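PDB 1OLT: oxygen-independent coproporphyrinogen III oxidase from Escherichia coli, which uses a [4Fe-4S] cluster and S-adenosylmethionine to decarboxylate two propionate groups of coproporphyrinogen III oxidatively, giving protoporphyrinogen IX in anaerobic heme biosynthesis. Local coordinates for residues A[118-123]-A[152-157]; A[59-64]-A[79-84]; A[88-93]-A[123-128]; A[108-113]-A[162-167]. One frame throughout, in Å; residues are numbered along the deposited sequence.

Interaction 1 (A[118-123]-A[152-157]); sequences LNKAQI and ELDVLD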
# COMPACT_ATOMS: atom_id res chain seq x y z
N LEU A 118 15.39 -8.51 -9.32
CA LEU A 118 16.67 -7.90 -9.63
C LEU A 118 17.81 -8.61 -8.88
O LEU A 118 17.78 -8.74 -7.66
CB LEU A 118 16.67 -6.44 -9.32
CG LEU A 118 15.58 -5.56 -9.93
CD1 LEU A 118 15.85 -4.14 -9.53
CD2 LEU A 118 15.54 -5.67 -11.41
N ASN A 119 18.83 -9.01 -9.62
CA ASN A 119 20.00 -9.57 -9.01
C ASN A 119 20.86 -8.48 -8.27
O ASN A 119 20.55 -7.28 -8.32
CB ASN A 119 20.75 -10.45 -10.07
CG ASN A 119 21.43 -9.62 -11.20
OD1 ASN A 119 21.81 -8.45 -10.98
ND2 ASN A 119 21.63 -10.24 -12.34
N LYS A 120 21.93 -8.86 -7.59
CA LYS A 120 22.76 -7.89 -6.85
C LYS A 120 23.30 -6.75 -7.68
O LYS A 120 23.25 -5.57 -7.28
CB LYS A 120 23.91 -8.61 -6.13
CG LYS A 120 23.46 -9.59 -4.99
CD LYS A 120 24.75 -10.30 -4.38
CE LYS A 120 24.39 -11.54 -3.61
NZ LYS A 120 25.58 -12.15 -2.79
N ALA A 121 23.81 -7.07 -8.88
CA ALA A 121 24.31 -6.03 -9.79
C ALA A 121 23.21 -5.07 -10.24
O ALA A 121 23.43 -3.89 -10.25
CB ALA A 121 25.03 -6.66 -11.05
N GLN A 122 22.05 -5.57 -10.56
CA GLN A 122 20.90 -4.76 -10.94
C GLN A 122 20.37 -3.86 -9.78
O GLN A 122 20.08 -2.67 -9.97
CB GLN A 122 19.77 -5.68 -11.50
CG GLN A 122 20.19 -6.30 -12.80
CD GLN A 122 19.37 -7.48 -13.19
OE1 GLN A 122 18.65 -8.08 -12.34
NE2 GLN A 122 19.54 -7.91 -14.47
N ILE A 123 20.29 -4.42 -8.59
CA ILE A 123 19.92 -3.66 -7.39
C ILE A 123 20.89 -2.52 -7.27
O ILE A 123 20.49 -1.37 -7.07
CB ILE A 123 20.01 -4.54 -6.15
CG1 ILE A 123 18.84 -5.50 -6.14
CG2 ILE A 123 20.00 -3.69 -4.90
CD1 ILE A 123 19.00 -6.66 -5.20
N GLU A 152 18.84 -15.91 -2.31
CA GLU A 152 19.82 -16.36 -1.32
C GLU A 152 19.78 -15.37 -0.13
O GLU A 152 19.48 -14.18 -0.30
CB GLU A 152 21.22 -16.41 -1.94
CG GLU A 152 21.40 -17.56 -2.93
CD GLU A 152 20.80 -18.84 -2.43
OE1 GLU A 152 21.28 -19.35 -1.40
OE2 GLU A 152 19.80 -19.32 -3.05
N LEU A 153 20.06 -15.87 1.05
CA LEU A 153 20.09 -15.02 2.24
C LEU A 153 21.04 -13.81 2.09
O LEU A 153 20.73 -12.74 2.60
CB LEU A 153 20.56 -15.81 3.46
CG LEU A 153 19.61 -16.84 4.08
CD1 LEU A 153 20.35 -17.54 5.28
CD2 LEU A 153 18.41 -16.26 4.56
N ASP A 154 22.17 -13.96 1.38
CA ASP A 154 23.10 -12.84 1.25
C ASP A 154 22.61 -11.70 0.42
O ASP A 154 23.22 -10.67 0.42
CB ASP A 154 24.52 -13.28 0.88
CG ASP A 154 24.65 -13.67 -0.56
OD1 ASP A 154 23.71 -13.53 -1.39
OD2 ASP A 154 25.71 -14.14 -0.97
N VAL A 155 21.50 -11.84 -0.29
CA VAL A 155 20.86 -10.70 -0.94
C VAL A 155 20.41 -9.65 0.12
O VAL A 155 20.43 -8.44 -0.14
CB VAL A 155 19.69 -11.11 -1.89
CG1 VAL A 155 18.88 -9.92 -2.42
CG2 VAL A 155 20.19 -11.98 -3.06
N LEU A 156 20.00 -10.11 1.31
CA LEU A 156 19.64 -9.19 2.39
C LEU A 156 20.84 -8.38 2.85
O LEU A 156 20.71 -7.17 3.06
CB LEU A 156 19.02 -9.93 3.57
CG LEU A 156 17.72 -10.69 3.25
CD1 LEU A 156 17.20 -11.30 4.53
CD2 LEU A 156 16.67 -9.92 2.51
N ASP A 157 22.02 -9.00 2.99
CA ASP A 157 23.24 -8.24 3.32
C ASP A 157 23.52 -7.19 2.22
O ASP A 157 23.88 -6.08 2.52
CB ASP A 157 24.44 -9.14 3.50
CG ASP A 157 24.18 -10.23 4.57
OD1 ASP A 157 23.54 -11.26 4.30
OD2 ASP A 157 24.55 -10.07 5.70
O HOH W 1 25.81 -10.10 -0.06
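Ile123 meets Val155 through its terminal methyl, CD1 lying 4.3 Å from Val155 CG1, and so joins the first turns of two successive helices, 120-133 and 154-161, on the outside of the radical SAM barrel. The backbones come nearest at Lys120 and Val155, whose CA atoms are 6.8 Å apart. Lys120 bridges this gap with an extended chain. Its CG stands beside the backbone N (chi1 -66°), and its CE passes Val155 CG2 at 4.3 Å before the ammonium reaches the carboxylate of Asp154, the two side chains crossing at about a right angle. The charges make a salt bridge, but the NZ position is less certain because it sits too close to a neighbour in the model. A water that donates to Asp154 O at 2.7 Å offers only a weak second link to NZ. The start of helix 120-133 is organised by a capping box, two reciprocal bonds between Asn119 and Gln122. Gln122 OE1 accepts from Asn119 N at 2.9 Å, with the donor tilted 27° from the carbonyl plane. In return Gln122 N donates to Asn119 OD1, also at 2.9 Å, approaching nearly in line with the C=O bond.

Interaction 2 (A[59-64]-A[79-84]); sequences IPFCHK and QHKADQ. With SF4 (iron/sulfur cluster), chain B.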
# COMPACT_ATOMS: atom_id res chain seq x y z
N ILE A 59 8.81 -2.40 -9.96
CA ILE A 59 9.60 -3.44 -10.59
C ILE A 59 8.61 -4.57 -10.90
O ILE A 59 8.13 -5.24 -9.98
CB ILE A 59 10.73 -3.96 -9.66
CG1 ILE A 59 11.72 -2.90 -9.17
CG2 ILE A 59 11.54 -5.05 -10.40
CD1 ILE A 59 12.42 -2.17 -10.24
N PRO A 60 8.22 -4.75 -12.16
CA PRO A 60 7.07 -5.61 -12.39
C PRO A 60 7.32 -7.11 -12.44
O PRO A 60 6.36 -7.86 -12.32
CB PRO A 60 6.55 -5.13 -13.76
CG PRO A 60 7.84 -4.67 -14.51
CD PRO A 60 8.66 -4.08 -13.41
N PHE A 61 8.56 -7.56 -12.55
CA PHE A 61 8.84 -8.92 -12.88
C PHE A 61 8.70 -9.87 -11.69
O PHE A 61 9.11 -9.55 -10.56
CB PHE A 61 10.25 -9.00 -13.55
CG PHE A 61 10.39 -8.12 -14.73
CD1 PHE A 61 9.69 -8.35 -15.86
CD2 PHE A 61 11.22 -7.01 -14.67
CE1 PHE A 61 9.79 -7.48 -16.95
CE2 PHE A 61 11.32 -6.17 -15.74
CZ PHE A 61 10.65 -6.42 -16.86
N CYS A 62 8.14 -11.05 -11.96
CA CYS A 62 8.09 -12.15 -11.02
C CYS A 62 8.60 -13.44 -11.67
O CYS A 62 8.47 -13.63 -12.88
CB CYS A 62 6.68 -12.35 -10.48
SG CYS A 62 5.95 -10.90 -9.73
N HIS A 63 9.14 -14.35 -10.86
CA HIS A 63 9.67 -15.64 -11.35
C HIS A 63 8.55 -16.60 -11.80
O HIS A 63 8.71 -17.34 -12.76
CB HIS A 63 10.51 -16.33 -10.26
CG HIS A 63 11.74 -15.55 -9.91
ND1 HIS A 63 12.65 -15.13 -10.84
CD2 HIS A 63 12.26 -15.23 -8.71
CE1 HIS A 63 13.64 -14.50 -10.25
NE2 HIS A 63 13.42 -14.53 -8.95
N LYS A 64 7.40 -16.54 -11.10
CA LYS A 64 6.39 -17.58 -11.17
C LYS A 64 4.95 -17.02 -10.94
O LYS A 64 4.79 -16.03 -10.22
CB LYS A 64 6.75 -18.64 -10.10
CG LYS A 64 6.01 -19.96 -10.32
CD LYS A 64 6.30 -21.05 -9.25
CE LYS A 64 7.82 -21.50 -9.18
NZ LYS A 64 7.98 -22.57 -8.07
N GLN A 79 15.24 -13.35 -17.79
CA GLN A 79 15.80 -12.46 -16.78
C GLN A 79 16.43 -11.19 -17.37
O GLN A 79 16.43 -10.14 -16.70
CB GLN A 79 16.82 -13.17 -15.89
CG GLN A 79 16.78 -12.68 -14.32
CD GLN A 79 17.60 -11.37 -14.06
OE1 GLN A 79 18.48 -11.04 -14.89
NE2 GLN A 79 17.30 -10.60 -12.87
N HIS A 80 16.96 -11.29 -18.61
CA HIS A 80 17.44 -10.16 -19.35
C HIS A 80 16.42 -9.01 -19.51
O HIS A 80 16.82 -7.88 -19.78
CB HIS A 80 17.91 -10.55 -20.71
CG HIS A 80 16.82 -10.72 -21.69
ND1 HIS A 80 16.32 -11.96 -22.04
CD2 HIS A 80 16.13 -9.82 -22.45
CE1 HIS A 80 15.35 -11.82 -22.93
NE2 HIS A 80 15.20 -10.52 -23.19
N LYS A 81 15.14 -9.30 -19.33
CA LYS A 81 14.12 -8.23 -19.32
C LYS A 81 14.37 -7.24 -18.22
O LYS A 81 14.02 -6.07 -18.35
CB LYS A 81 12.72 -8.77 -19.27
CG LYS A 81 12.22 -9.33 -20.61
CD LYS A 81 10.88 -9.90 -20.43
CE LYS A 81 10.43 -10.59 -21.68
NZ LYS A 81 10.49 -9.76 -22.89
N ALA A 82 15.00 -7.68 -17.14
CA ALA A 82 15.25 -6.78 -16.04
C ALA A 82 16.32 -5.74 -16.45
O ALA A 82 16.27 -4.58 -16.03
CB ALA A 82 15.74 -7.53 -14.85
N ASP A 83 17.30 -6.19 -17.24
CA ASP A 83 18.34 -5.23 -17.75
C ASP A 83 17.73 -4.20 -18.70
O ASP A 83 18.06 -3.03 -18.62
CB ASP A 83 19.49 -5.92 -18.44
CG ASP A 83 20.29 -6.78 -17.50
OD1 ASP A 83 20.78 -6.29 -16.40
OD2 ASP A 83 20.42 -8.01 -17.82
N GLN A 84 16.84 -4.65 -19.59
CA GLN A 84 16.12 -3.78 -20.50
C GLN A 84 15.25 -2.78 -19.71
O GLN A 84 15.19 -1.64 -20.05
CB GLN A 84 15.19 -4.56 -21.44
CG GLN A 84 15.85 -5.62 -22.31
CD GLN A 84 14.86 -6.40 -23.15
OE1 GLN A 84 13.71 -6.59 -22.73
NE2 GLN A 84 15.30 -6.84 -24.40
FE1 SF4 B . 4.48 -11.82 -8.19
FE2 SF4 B . 2.03 -11.40 -7.24
FE3 SF4 B . 4.11 -11.46 -5.76
FE4 SF4 B . 3.27 -13.44 -6.75
S1 SF4 B . 2.08 -12.27 -5.18
S2 SF4 B . 5.46 -13.08 -6.63
S3 SF4 B . 2.73 -12.91 -8.71
S4 SF4 B . 3.62 -10.00 -7.28
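Phe61 points its ring at the first turn of helix 80-96, where Lys81 and Ala82 receive it. The far end of the ring does the touching: CZ is 3.7 Å from the backbone Lys81 O and 4.0 Å from Lys81 CB, while CE2 lies 4.0 Å from Ala82 CA. The two side chains, Phe61 and Lys81, run across one another at about a right angle, and the lysine meets the ring through its CB, with its ammonium end leading off elsewhere. A chi1 of -56°, which sets CG beside the backbone N, carries the ring across to the helix. One face is covered within its own segment, by Pro60 CG 3.9 Å above the plane, over the ring centre. Tyr85, one turn further along the helix, meets the same ring edge-to-face.

The next residue faces the other way. Cys62 SG binds FE1 of the [4Fe-4S] cluster at 2.3 Å, as the first of the three cysteines, with Cys66 and Cys69, of the CX3CX2C signature of radical SAM enzymes. Neighbouring residues of one strand thus serve the cluster and the outer helix in turn. Strand 53-62 lies between the parallel strands 74-75 and 105-112 at this end, bonded through Cys62 to Ile74 and through Ile59 to Gly111, and helix 80-96 covers it from outside.

Interaction 3 (A[88-93]-A[123-128]); sequences ALEQEI and ISRLMK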
# COMPACT_ATOMS: atom_id res chain seq x y z
N ALA A 88 15.39 1.46 -19.38
CA ALA A 88 14.27 2.41 -19.50
C ALA A 88 14.12 3.31 -18.27
O ALA A 88 13.89 4.48 -18.40
CB ALA A 88 12.99 1.68 -19.75
N LEU A 89 14.28 2.74 -17.09
CA LEU A 89 14.27 3.49 -15.82
C LEU A 89 15.39 4.52 -15.79
O LEU A 89 15.14 5.68 -15.41
CB LEU A 89 14.41 2.59 -14.61
CG LEU A 89 13.18 1.81 -14.17
CD1 LEU A 89 13.63 0.90 -13.06
CD2 LEU A 89 12.12 2.82 -13.66
N GLU A 90 16.57 4.15 -16.26
CA GLU A 90 17.65 5.14 -16.41
C GLU A 90 17.20 6.38 -17.22
O GLU A 90 17.47 7.51 -16.85
CB GLU A 90 18.88 4.52 -17.08
CG GLU A 90 20.01 5.54 -17.33
CD GLU A 90 21.34 4.91 -17.86
OE1 GLU A 90 21.34 3.76 -18.35
OE2 GLU A 90 22.40 5.62 -17.86
N GLN A 91 16.57 6.15 -18.35
CA GLN A 91 16.12 7.24 -19.20
C GLN A 91 14.98 8.04 -18.48
O GLN A 91 15.00 9.28 -18.45
CB GLN A 91 15.67 6.74 -20.55
CG GLN A 91 16.80 6.19 -21.48
CD GLN A 91 17.96 7.10 -21.60
OE1 GLN A 91 17.76 8.30 -21.71
NE2 GLN A 91 19.18 6.57 -21.45
N GLU A 92 14.08 7.35 -17.83
CA GLU A 92 13.02 8.05 -17.09
C GLU A 92 13.63 8.95 -15.98
O GLU A 92 13.25 10.14 -15.84
CB GLU A 92 11.95 7.08 -16.51
CG GLU A 92 10.76 7.81 -15.94
CD GLU A 92 9.67 6.87 -15.29
OE1 GLU A 92 9.85 5.62 -15.25
OE2 GLU A 92 8.66 7.44 -14.81
N ILE A 93 14.59 8.40 -15.25
CA ILE A 93 15.21 9.07 -14.16
C ILE A 93 15.98 10.29 -14.68
O ILE A 93 15.87 11.44 -14.12
CB ILE A 93 16.12 8.13 -13.37
CG1 ILE A 93 15.24 7.15 -12.57
CG2 ILE A 93 17.02 8.89 -12.50
CD1 ILE A 93 15.93 5.90 -12.13
N ILE A 123 20.29 -4.42 -8.59
CA ILE A 123 19.92 -3.66 -7.39
C ILE A 123 20.89 -2.52 -7.27
O ILE A 123 20.49 -1.37 -7.07
CB ILE A 123 20.01 -4.54 -6.15
CG1 ILE A 123 18.84 -5.50 -6.14
CG2 ILE A 123 20.00 -3.69 -4.90
CD1 ILE A 123 19.00 -6.66 -5.20
N SER A 124 22.19 -2.82 -7.36
CA SER A 124 23.20 -1.76 -7.22
C SER A 124 23.09 -0.70 -8.30
O SER A 124 23.27 0.53 -8.04
CB SER A 124 24.65 -2.31 -7.22
OG SER A 124 24.87 -3.15 -6.12
N ARG A 125 22.85 -1.16 -9.52
CA ARG A 125 22.71 -0.23 -10.63
C ARG A 125 21.53 0.78 -10.41
O ARG A 125 21.67 1.98 -10.65
CB ARG A 125 22.51 -0.96 -11.96
CG ARG A 125 22.35 -0.04 -13.19
CD ARG A 125 22.02 -0.80 -14.50
NE ARG A 125 21.67 0.17 -15.53
CZ ARG A 125 21.09 -0.14 -16.66
NH1 ARG A 125 20.78 -1.39 -16.94
NH2 ARG A 125 20.82 0.82 -17.56
N LEU A 126 20.39 0.28 -10.02
CA LEU A 126 19.27 1.13 -9.81
C LEU A 126 19.46 2.07 -8.66
O LEU A 126 19.10 3.25 -8.78
CB LEU A 126 17.99 0.32 -9.67
CG LEU A 126 16.70 1.08 -9.47
CD1 LEU A 126 16.45 2.16 -10.53
CD2 LEU A 126 15.59 0.13 -9.45
N MET A 127 19.97 1.57 -7.52
CA MET A 127 20.20 2.43 -6.38
C MET A 127 21.15 3.58 -6.72
O MET A 127 20.99 4.70 -6.30
CB MET A 127 20.74 1.66 -5.20
CG MET A 127 19.73 0.89 -4.48
SD MET A 127 18.35 1.95 -3.88
CE MET A 127 19.18 3.30 -3.30
N LYS A 128 22.19 3.25 -7.48
CA LYS A 128 23.20 4.21 -7.91
C LYS A 128 22.57 5.28 -8.80
O LYS A 128 22.86 6.48 -8.63
CB LYS A 128 24.38 3.49 -8.61
CG LYS A 128 25.49 4.42 -9.17
CD LYS A 128 26.58 3.63 -9.94
CE LYS A 128 27.69 4.56 -10.46
NZ LYS A 128 29.05 3.94 -10.24
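Leu89 and Ile93, one turn apart on helix 80-96, both rest on Leu126 of helix 120-133. Segments 88-93 and 123-128 run almost parallel, 8° apart in direction, with their axes 10.8 Å apart at closest approach, as expected of adjacent outer helices in the β/α barrel of radical SAM enzymes, where strand 105-112 separates them in the chain.

The apolar part is made by methyl groups. Leu126 CD1 is the shared atom, 4.0 Å from Leu89 CD1 and 4.1 Å from Ile93 CD1; its other branch, CD2, also comes within 4.2 Å of Leu89 CD1. With Leu126 CG trans to the backbone N (chi1 -179°), the forked end reaches over to the neighbouring helix. Leu89 meets it at a slant, whereas Ile93 lies nearly square to it. All three side chains are buried, and Leu126 also touches Trp110 on the strand beneath.

The polar part flanks this core. Arg125 NH2 donates to Glu90 OE1 at 3.1 Å in a salt bridge with a rather bent N-H...O angle of 142°. The carboxylate oxygen lies close to the guanidinium plane, but the donor meets it from its anti side and well out of the carboxylate plane, and the two planes are nearly perpendicular. Both chains are extended and cross about at right angles.

NH2 also forms a salt bridge with Asp87, the stronger partner of this arginine. One cation is therefore shared by two acids of helix 80-96, which should temper the repulsion between them, and Glu90, whose bond to NH2 is bent, is probably the weaker partner.

Interaction 4 (A[108-113]-A[162-167]); sequences LHWGGG and EGFNRL. With SAM (S-adenosylmethionine), chain D; SAM (S-adenosylmethionine), chain C; SF4 (iron/sulfur cluster), chain B.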
# COMPACT_ATOMS: atom_id res chain seq x y z
N LEU A 108 12.09 6.13 -0.02
CA LEU A 108 12.14 5.38 -1.27
C LEU A 108 11.59 4.01 -0.98
O LEU A 108 11.99 3.37 -0.01
CB LEU A 108 13.59 5.24 -1.76
CG LEU A 108 13.88 4.21 -2.86
CD1 LEU A 108 13.19 4.61 -4.11
CD2 LEU A 108 15.36 4.09 -3.04
N HIS A 109 10.72 3.53 -1.87
CA HIS A 109 10.23 2.20 -1.82
C HIS A 109 10.20 1.57 -3.22
O HIS A 109 9.84 2.24 -4.21
CB HIS A 109 8.84 2.17 -1.29
CG HIS A 109 8.26 0.80 -1.18
ND1 HIS A 109 8.30 0.09 -0.03
CD2 HIS A 109 7.67 0.00 -2.09
CE1 HIS A 109 7.70 -1.08 -0.20
NE2 HIS A 109 7.28 -1.15 -1.44
N TRP A 110 10.58 0.32 -3.28
CA TRP A 110 10.45 -0.47 -4.46
C TRP A 110 9.33 -1.49 -4.20
O TRP A 110 9.39 -2.27 -3.27
CB TRP A 110 11.73 -1.24 -4.78
CG TRP A 110 12.95 -0.37 -5.16
CD1 TRP A 110 13.02 1.00 -5.22
CD2 TRP A 110 14.27 -0.84 -5.49
NE1 TRP A 110 14.29 1.41 -5.53
CE2 TRP A 110 15.08 0.30 -5.71
CE3 TRP A 110 14.84 -2.10 -5.62
CZ2 TRP A 110 16.43 0.20 -6.04
CZ3 TRP A 110 16.22 -2.18 -5.95
CH2 TRP A 110 16.97 -1.06 -6.16
N GLY A 111 8.37 -1.50 -5.12
CA GLY A 111 7.25 -2.38 -5.08
C GLY A 111 7.14 -3.14 -6.40
O GLY A 111 7.98 -3.00 -7.31
N GLY A 112 6.07 -3.88 -6.54
CA GLY A 112 5.89 -4.65 -7.77
C GLY A 112 4.66 -5.54 -7.74
O GLY A 112 3.63 -5.13 -7.15
N GLY A 113 4.72 -6.76 -8.33
CA GLY A 113 5.88 -7.37 -8.85
C GLY A 113 6.80 -7.75 -7.76
O GLY A 113 6.49 -7.62 -6.58
N GLU A 162 23.42 -1.51 0.46
CA GLU A 162 22.87 -0.47 -0.44
C GLU A 162 21.99 0.54 0.25
O GLU A 162 21.59 1.50 -0.36
CB GLU A 162 22.11 -1.09 -1.63
CG GLU A 162 22.98 -1.91 -2.55
CD GLU A 162 23.93 -1.06 -3.44
OE1 GLU A 162 23.72 0.16 -3.57
OE2 GLU A 162 24.89 -1.64 -3.98
N GLY A 163 21.72 0.36 1.55
CA GLY A 163 21.09 1.39 2.36
C GLY A 163 19.61 1.04 2.62
O GLY A 163 18.91 1.81 3.27
N PHE A 164 19.16 -0.13 2.19
CA PHE A 164 17.77 -0.53 2.55
C PHE A 164 17.68 -0.76 4.05
O PHE A 164 18.56 -1.38 4.63
CB PHE A 164 17.31 -1.74 1.79
CG PHE A 164 17.00 -1.45 0.34
CD1 PHE A 164 17.99 -1.51 -0.63
CD2 PHE A 164 15.73 -1.10 -0.05
CE1 PHE A 164 17.68 -1.26 -1.92
CE2 PHE A 164 15.45 -0.80 -1.38
CZ PHE A 164 16.42 -0.92 -2.30
N ASN A 165 16.64 -0.23 4.68
CA ASN A 165 16.42 -0.39 6.14
C ASN A 165 15.05 -0.96 6.56
O ASN A 165 14.80 -1.16 7.79
CB ASN A 165 16.75 0.90 6.90
CG ASN A 165 16.13 2.16 6.29
OD1 ASN A 165 15.02 2.15 5.76
ND2 ASN A 165 16.84 3.25 6.39
N ARG A 166 14.17 -1.14 5.58
CA ARG A 166 12.91 -1.75 5.79
C ARG A 166 12.57 -2.73 4.70
O ARG A 166 12.81 -2.50 3.56
CB ARG A 166 11.82 -0.75 5.82
CG ARG A 166 12.12 0.40 6.69
CD ARG A 166 10.96 1.03 7.22
NE ARG A 166 11.28 1.83 8.40
CZ ARG A 166 10.45 2.69 8.88
NH1 ARG A 166 9.25 2.81 8.30
NH2 ARG A 166 10.80 3.42 9.95
N LEU A 167 11.94 -3.83 5.08
CA LEU A 167 11.45 -4.80 4.10
C LEU A 167 10.05 -5.35 4.44
O LEU A 167 9.65 -5.40 5.61
CB LEU A 167 12.46 -5.93 3.90
CG LEU A 167 12.65 -7.16 4.79
CD1 LEU A 167 11.53 -8.21 4.79
CD2 LEU A 167 13.97 -7.82 4.36
N SAM D . -2.66 -3.59 -4.07
CA SAM D . -2.75 -4.82 -3.25
C SAM D . -4.21 -5.30 -3.10
O SAM D . -4.60 -6.42 -3.46
OXT SAM D . -5.12 -4.58 -2.63
CB SAM D . -2.08 -4.59 -1.87
CG SAM D . -0.53 -4.38 -1.90
SD SAM D . 0.02 -2.67 -1.57
CE SAM D . 0.44 -2.74 0.21
C5' SAM D . 1.69 -2.40 -2.27
C4' SAM D . 1.70 -2.53 -3.78
O4' SAM D . 0.93 -1.45 -4.29
C3' SAM D . 3.08 -2.37 -4.42
O3' SAM D . 3.86 -3.55 -4.29
C2' SAM D . 2.67 -1.97 -5.81
O2' SAM D . 2.18 -3.09 -6.51
C1' SAM D . 1.50 -1.01 -5.53
N9 SAM D . 1.94 0.37 -5.37
C8 SAM D . 2.42 0.96 -4.25
N7 SAM D . 2.74 2.27 -4.55
C5 SAM D . 2.47 2.49 -5.81
C6 SAM D . 2.61 3.60 -6.60
N6 SAM D . 3.05 4.76 -6.17
N1 SAM D . 2.25 3.46 -7.90
C2 SAM D . 1.78 2.31 -8.39
N3 SAM D . 1.66 1.21 -7.63
C4 SAM D . 2.00 1.31 -6.35
N SAM C . 6.16 -10.10 -5.11
CA SAM C . 6.43 -10.27 -3.69
C SAM C . 5.73 -11.49 -3.07
O SAM C . 4.72 -12.00 -3.67
OXT SAM C . 6.26 -11.91 -2.06
CB SAM C . 5.92 -9.00 -3.00
CG SAM C . 4.49 -8.85 -2.56
SD SAM C . 3.29 -8.66 -3.85
CE SAM C . 3.88 -7.27 -4.83
C5' SAM C . 2.00 -7.60 -2.98
C4' SAM C . 0.90 -8.29 -2.10
O4' SAM C . -0.42 -8.18 -2.63
C3' SAM C . 1.08 -9.78 -1.97
O3' SAM C . 2.16 -10.17 -1.11
C2' SAM C . -0.31 -10.27 -1.55
O2' SAM C . -0.41 -10.37 -0.13
C1' SAM C . -1.23 -9.16 -2.02
N9 SAM C . -2.20 -9.59 -3.00
C8 SAM C . -1.92 -9.84 -4.32
N7 SAM C . -3.05 -10.18 -4.95
C5 SAM C . -4.06 -10.12 -4.03
C6 SAM C . -5.44 -10.35 -4.11
N6 SAM C . -6.05 -10.70 -5.25
N1 SAM C . -6.19 -10.21 -2.98
C2 SAM C . -5.58 -9.84 -1.77
N3 SAM C . -4.25 -9.60 -1.69
C4 SAM C . -3.51 -9.75 -2.80
FE1 SF4 B . 4.48 -11.82 -8.19
FE2 SF4 B . 2.03 -11.40 -7.24
FE3 SF4 B . 4.11 -11.46 -5.76
FE4 SF4 B . 3.27 -13.44 -6.75
S1 SF4 B . 2.08 -12.27 -5.18
S2 SF4 B . 5.46 -13.08 -6.63
S3 SF4 B . 2.73 -12.91 -8.71
S4 SF4 B . 3.62 -10.00 -7.28
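Trp110 and Phe164 carry the contact through an edge-to-face aromatic pair. Phe164 presents CZ to the six-membered ring of the indole, standing 3.6 Å above its plane and over its centre; CZ is accordingly almost equidistant from the six ring carbons, the shortest separation being 3.8 Å to Trp110 CD2. The planes stand at 78° and the centroids 5.0 Å apart, a T-shaped geometry. Trp110 leaves strand 105-112 with CG beside the backbone N (chi1 -66°), on the side packed by Leu126 and Met127 of helix 120-133, while Ile142 and Ile144 of the intervening strand touch Phe164. On the chain leading to Phe164, Gly163 ends helix 154-161 in a Schellman motif with positive phi.

The polar contacts begin two residues beyond Trp110, at Gly112, and bind the ligands. Gly112 grips the ribose of the SAM in chain D twice: its N donates to O3' at 3.2 Å, nearly straight, and its O accepts from O2' at 2.6 Å. The peptide between Gly112 and Gly113 is cis, and Gly113 O lies 2.9 Å from the amino N of the other SAM, chain C. That N, with the carboxylate O, chelates FE3 of the cluster. A glycine-rich segment at the C-terminal end of strand 105-112, with Gly113 O beside the methionyl amino group, is consistent with the GGE-type motif of radical SAM enzymes.

The four contacts touch one another and span the strands and outer helices of one side of the barrel. Helix 120-133 serves both interaction 1 and interaction 3, which share Ile123, while helix 80-96 serves interactions 2 and 3. Gln122 ties interaction 1 to interaction 2 through NE2, 2.8 Å from Asp83 OD1. Interactions 3 and 4 interlock where Leu126 CD2 lies 3.5 Å from Trp110 CZ2 and Ser124 OG 2.6 Å from Glu162 OE2. Interactions 2 and 4 meet through the neighbouring strands 53-62 and 105-112, and both reach the cluster. Interactions 1 and 3 lie further out, the side chains of Val155 and Leu89 being about 13 Å and 11 Å from a bound SAM.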